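PDB 6T8S: pilin from Clostridioides difficile, which serves as the major building block of type IV pili, probably polymerising into the thin fibres that extend from the bacterial surface. Local coordinates for residues A[79-90]-A[128-138]. Sequence-based numbering, arbitrary orientation.
Sequences LVLQIGTNDEGV and VDNKVLYIVLI
Leu79, Leu81 and Ile83 pair with Ile138, Ile135 and Leu133 in an antiparallel ladder within the curved sheet that type IV pilins pack against their long N-terminal helix, here helix 9-37. Leu79, Leu81, Ile83, Leu133 and Ile135 make one face aliphatic and tightly packed, as suits a buried surface, part of which lies against that helix: Leu79 rests on Ala30, while Ile135 and Leu137 meet Tyr23. A classic beta bulge puts both Leu137 and Ile138 opposite Leu79, so that Leu79 O accepts from Leu137 N (2.8 Å) and, at a longer 3.3 Å, from Ile138 N, both arriving from the same face of its carbonyl plane. The extra residue turns Leu137 inward too, and Leu79 CD2 then nestles between Leu137 CD1 and Ile138 CD1, at 3.8 Å from each. Further along, Ile83 and Ile135 send their CG1 branches beside the backbone N (chi1 -46° in both), which brings the two CD1 methyls together.

The other face is buried at Val80 and Val136 but partly open to solvent at Gln82 and Tyr134, where mixed side chains serve. These two lie alongside each other, pointing the same way; Gln82 CG packs 3.5 Å from Val132 CG1, and the extended chain carries its amide past the ring edge to Gly84 O, which NE2 reaches in an almost straight bond (171°).

Beyond Ile83 the chain leaves the ladder through a turn at Thr85 and rejoins the same partner strand at Val90. Glycine suits position 89 because its backbone lies hard against Lys131, where a CB would clash. On the looser, solvent side of this end, the exposed Asn130 and Lys131 form a G1 bulge facing the buried Val90, and Asn130 OD1 takes the Gly89 N-H at 2.8 Å, the donor standing 41° out of the amide carbonyl plane.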
loop_
_atom_site.group_PDB
_atom_site.type_symbol
_atom_site.label_atom_id
_atom_site.label_comp_id
_atom_site.label_asym_id
_atom_site.label_seq_id
_atom_site.Cartn_x
_atom_site.Cartn_y
_atom_site.Cartn_z
ATOM N N LEU A 79 -1.884 -6.944 -8.181
ATOM C CA LEU A 79 -1.104 -5.697 -7.977
ATOM C C LEU A 79 -1.200 -5.296 -6.509
ATOM O O LEU A 79 -2.329 -5.211 -5.987
ATOM C CB LEU A 79 -1.629 -4.558 -8.852
ATOM C CG LEU A 79 -0.890 -3.236 -8.659
ATOM C CD1 LEU A 79 0.574 -3.377 -9.042
ATOM C CD2 LEU A 79 -1.541 -2.115 -9.447
ATOM N N VAL A 80 -0.051 -5.015 -5.892
ATOM C CA VAL A 80 0.054 -4.730 -4.435
ATOM C C VAL A 80 0.796 -3.405 -4.254
ATOM O O VAL A 80 1.854 -3.189 -4.888
ATOM C CB VAL A 80 0.751 -5.891 -3.702
ATOM C CG1 VAL A 80 1.032 -5.561 -2.246
ATOM C CG2 VAL A 80 -0.059 -7.174 -3.822
ATOM N N LEU A 81 0.253 -2.543 -3.401
ATOM C CA LEU A 81 0.944 -1.328 -2.939
ATOM C C LEU A 81 1.807 -1.737 -1.740
ATOM O O LEU A 81 1.257 -2.152 -0.706
ATOM C CB LEU A 81 -0.089 -0.261 -2.560
ATOM C CG LEU A 81 0.497 1.043 -2.030
ATOM C CD1 LEU A 81 1.309 1.760 -3.098
ATOM C CD2 LEU A 81 -0.608 1.943 -1.475
ATOM N N GLN A 82 3.123 -1.680 -1.914
ATOM C CA GLN A 82 4.097 -1.870 -0.822
ATOM C C GLN A 82 4.318 -0.519 -0.152
ATOM O O GLN A 82 4.511 0.504 -0.857
ATOM C CB GLN A 82 5.396 -2.462 -1.383
ATOM C CG GLN A 82 6.512 -2.558 -0.340
ATOM C CD GLN A 82 7.751 -3.216 -0.912
ATOM O OE1 GLN A 82 7.655 -4.078 -1.781
ATOM N NE2 GLN A 82 8.920 -2.807 -0.438
ATOM N N ILE A 83 4.280 -0.511 1.175
ATOM C CA ILE A 83 4.528 0.699 1.998
ATOM C C ILE A 83 5.727 0.383 2.896
ATOM O O ILE A 83 5.566 -0.377 3.850
ATOM C CB ILE A 83 3.278 1.096 2.800
ATOM C CG1 ILE A 83 2.012 1.064 1.936
ATOM C CG2 ILE A 83 3.490 2.455 3.463
ATOM C CD1 ILE A 83 0.747 1.324 2.703
ATOM N N GLY A 84 6.871 0.960 2.563
ATOM C CA GLY A 84 8.121 0.755 3.307
ATOM C C GLY A 84 9.157 0.044 2.472
ATOM O O GLY A 84 8.816 -0.590 1.455
ATOM N N THR A 85 10.398 0.129 2.927
ATOM C CA THR A 85 11.562 -0.510 2.282
ATOM C C THR A 85 12.516 -0.939 3.396
ATOM O O THR A 85 12.158 -0.803 4.579
ATOM C CB THR A 85 12.227 0.470 1.314
ATOM O OG1 THR A 85 12.718 1.534 2.134
ATOM C CG2 THR A 85 11.285 0.975 0.240
ATOM N N ASN A 86 13.719 -1.370 3.026
ATOM C CA ASN A 86 14.818 -1.661 3.985
ATOM C C ASN A 86 15.090 -0.461 4.910
ATOM O O ASN A 86 15.467 -0.682 6.076
ATOM C CB ASN A 86 16.086 -2.049 3.235
ATOM C CG ASN A 86 16.583 -0.936 2.346
ATOM O OD1 ASN A 86 15.922 -0.572 1.374
ATOM N ND2 ASN A 86 17.752 -0.404 2.666
ATOM N N ASP A 87 14.896 0.765 4.418
ATOM C CA ASP A 87 15.248 2.024 5.136
ATOM C C ASP A 87 14.241 2.300 6.262
ATOM O O ASP A 87 14.650 2.826 7.318
ATOM C CB ASP A 87 15.330 3.215 4.175
ATOM C CG ASP A 87 16.553 3.224 3.267
ATOM O OD1 ASP A 87 17.639 2.846 3.735
ATOM O OD2 ASP A 87 16.406 3.610 2.089
ATOM N N GLU A 88 12.959 1.994 6.051
ATOM C CA GLU A 88 11.893 2.385 7.007
ATOM C C GLU A 88 10.591 1.694 6.610
ATOM O O GLU A 88 10.283 1.695 5.410
ATOM C CB GLU A 88 11.748 3.907 7.002
ATOM C CG GLU A 88 10.547 4.416 7.768
ATOM C CD GLU A 88 10.368 5.924 7.672
ATOM O OE1 GLU A 88 11.042 6.632 8.437
ATOM O OE2 GLU A 88 9.595 6.389 6.798
ATOM N N GLY A 89 9.910 1.094 7.583
ATOM C CA GLY A 89 8.584 0.485 7.406
ATOM C C GLY A 89 7.515 1.381 7.993
ATOM O O GLY A 89 7.816 2.550 8.314
ATOM N N VAL A 90 6.315 0.842 8.165
ATOM C CA VAL A 90 5.174 1.579 8.778
ATOM C C VAL A 90 5.202 1.366 10.287
ATOM O O VAL A 90 5.762 0.345 10.760
ATOM C CB VAL A 90 3.825 1.149 8.184
ATOM C CG1 VAL A 90 3.848 1.170 6.668
ATOM C CG2 VAL A 90 3.356 -0.193 8.709
ATOM N N VAL A 128 2.182 -2.773 14.571
ATOM C CA VAL A 128 3.307 -2.887 13.603
ATOM C C VAL A 128 4.380 -1.893 14.024
ATOM O O VAL A 128 4.080 -0.688 14.142
ATOM C CB VAL A 128 2.857 -2.671 12.149
ATOM C CG1 VAL A 128 4.018 -2.857 11.198
ATOM C CG2 VAL A 128 1.701 -3.590 11.754
ATOM N N ASP A 129 5.594 -2.385 14.263
ATOM C CA ASP A 129 6.729 -1.547 14.724
ATOM C C ASP A 129 7.803 -1.515 13.630
ATOM O O ASP A 129 8.674 -2.411 13.614
ATOM C CB ASP A 129 7.296 -2.046 16.054
ATOM C CG ASP A 129 8.480 -1.227 16.540
ATOM O OD1 ASP A 129 8.735 -0.147 15.964
ATOM O OD2 ASP A 129 9.168 -1.696 17.470
ATOM N N ASN A 130 7.725 -0.532 12.732
ATOM C CA ASN A 130 8.731 -0.288 11.665
ATOM C C ASN A 130 8.865 -1.522 10.757
ATOM O O ASN A 130 10.017 -2.014 10.568
ATOM C CB ASN A 130 10.089 0.097 12.256
ATOM C CG ASN A 130 11.002 0.743 11.239
ATOM O OD1 ASN A 130 10.541 1.412 10.323
ATOM N ND2 ASN A 130 12.304 0.546 11.389
ATOM N N LYS A 131 7.756 -1.984 10.167
ATOM C CA LYS A 131 7.752 -3.135 9.231
ATOM C C LYS A 131 7.083 -2.733 7.911
ATOM O O LYS A 131 6.137 -1.921 7.917
ATOM C CB LYS A 131 7.045 -4.343 9.848
ATOM C CG LYS A 131 7.600 -4.823 11.182
ATOM C CD LYS A 131 9.026 -5.332 11.105
ATOM C CE LYS A 131 9.558 -5.790 12.451
ATOM N NZ LYS A 131 11.004 -6.115 12.380
ATOM N N VAL A 132 7.537 -3.320 6.813
ATOM C CA VAL A 132 6.917 -3.122 5.478
ATOM C C VAL A 132 5.497 -3.692 5.521
ATOM O O VAL A 132 5.293 -4.775 6.090
ATOM C CB VAL A 132 7.765 -3.741 4.355
ATOM C CG1 VAL A 132 7.087 -3.560 3.004
ATOM C CG2 VAL A 132 9.171 -3.146 4.336
ATOM N N LEU A 133 4.548 -2.955 4.942
ATOM C CA LEU A 133 3.111 -3.305 4.880
ATOM C C LEU A 133 2.720 -3.407 3.405
ATOM O O LEU A 133 3.353 -2.748 2.566
ATOM C CB LEU A 133 2.295 -2.218 5.598
ATOM C CG LEU A 133 0.829 -2.558 5.870
ATOM C CD1 LEU A 133 0.686 -3.559 6.992
ATOM C CD2 LEU A 133 0.018 -1.308 6.189
ATOM N N TYR A 134 1.699 -4.207 3.113
ATOM C CA TYR A 134 1.228 -4.511 1.749
ATOM C C TYR A 134 -0.292 -4.329 1.679
ATOM O O TYR A 134 -0.995 -4.858 2.547
ATOM C CB TYR A 134 1.641 -5.939 1.393
ATOM C CG TYR A 134 3.126 -6.167 1.449
ATOM C CD1 TYR A 134 3.943 -5.850 0.374
ATOM C CD2 TYR A 134 3.720 -6.652 2.602
ATOM C CE1 TYR A 134 5.312 -6.072 0.421
ATOM C CE2 TYR A 134 5.087 -6.865 2.673
ATOM C CZ TYR A 134 5.882 -6.584 1.576
ATOM O OH TYR A 134 7.236 -6.778 1.650
ATOM N N ILE A 135 -0.779 -3.601 0.669
ATOM C CA ILE A 135 -2.247 -3.445 0.429
ATOM C C ILE A 135 -2.557 -3.819 -1.023
ATOM O O ILE A 135 -2.053 -3.165 -1.951
ATOM C CB ILE A 135 -2.783 -2.043 0.782
ATOM C CG1 ILE A 135 -2.278 -1.538 2.138
ATOM C CG2 ILE A 135 -4.306 -2.075 0.740
ATOM C CD1 ILE A 135 -2.773 -0.154 2.521
ATOM N N VAL A 136 -3.397 -4.832 -1.210
ATOM C CA VAL A 136 -3.826 -5.261 -2.570
ATOM C C VAL A 136 -4.570 -4.093 -3.234
ATOM O O VAL A 136 -5.526 -3.576 -2.607
ATOM C CB VAL A 136 -4.711 -6.512 -2.511
ATOM C CG1 VAL A 136 -5.257 -6.866 -3.882
ATOM C CG2 VAL A 136 -3.949 -7.691 -1.921
ATOM N N LEU A 137 -4.154 -3.708 -4.442
ATOM C CA LEU A 137 -4.833 -2.660 -5.270
ATOM C C LEU A 137 -5.794 -3.306 -6.273
ATOM O O LEU A 137 -6.946 -2.829 -6.393
ATOM C CB LEU A 137 -3.785 -1.865 -6.042
ATOM C CG LEU A 137 -2.941 -0.897 -5.228
ATOM C CD1 LEU A 137 -1.805 -0.347 -6.080
ATOM C CD2 LEU A 137 -3.795 0.241 -4.698
ATOM N N ILE A 138 -5.314 -4.321 -6.988
ATOM C CA ILE A 138 -6.062 -4.989 -8.092
ATOM C C ILE A 138 -5.996 -6.492 -7.844
ATOM O O ILE A 138 -4.894 -7.043 -7.834
ATOM C CB ILE A 138 -5.530 -4.595 -9.485
ATOM C CG1 ILE A 138 -5.487 -3.073 -9.673
ATOM C CG2 ILE A 138 -6.353 -5.288 -10.569
ATOM C CD1 ILE A 138 -4.939 -2.601 -11.005
#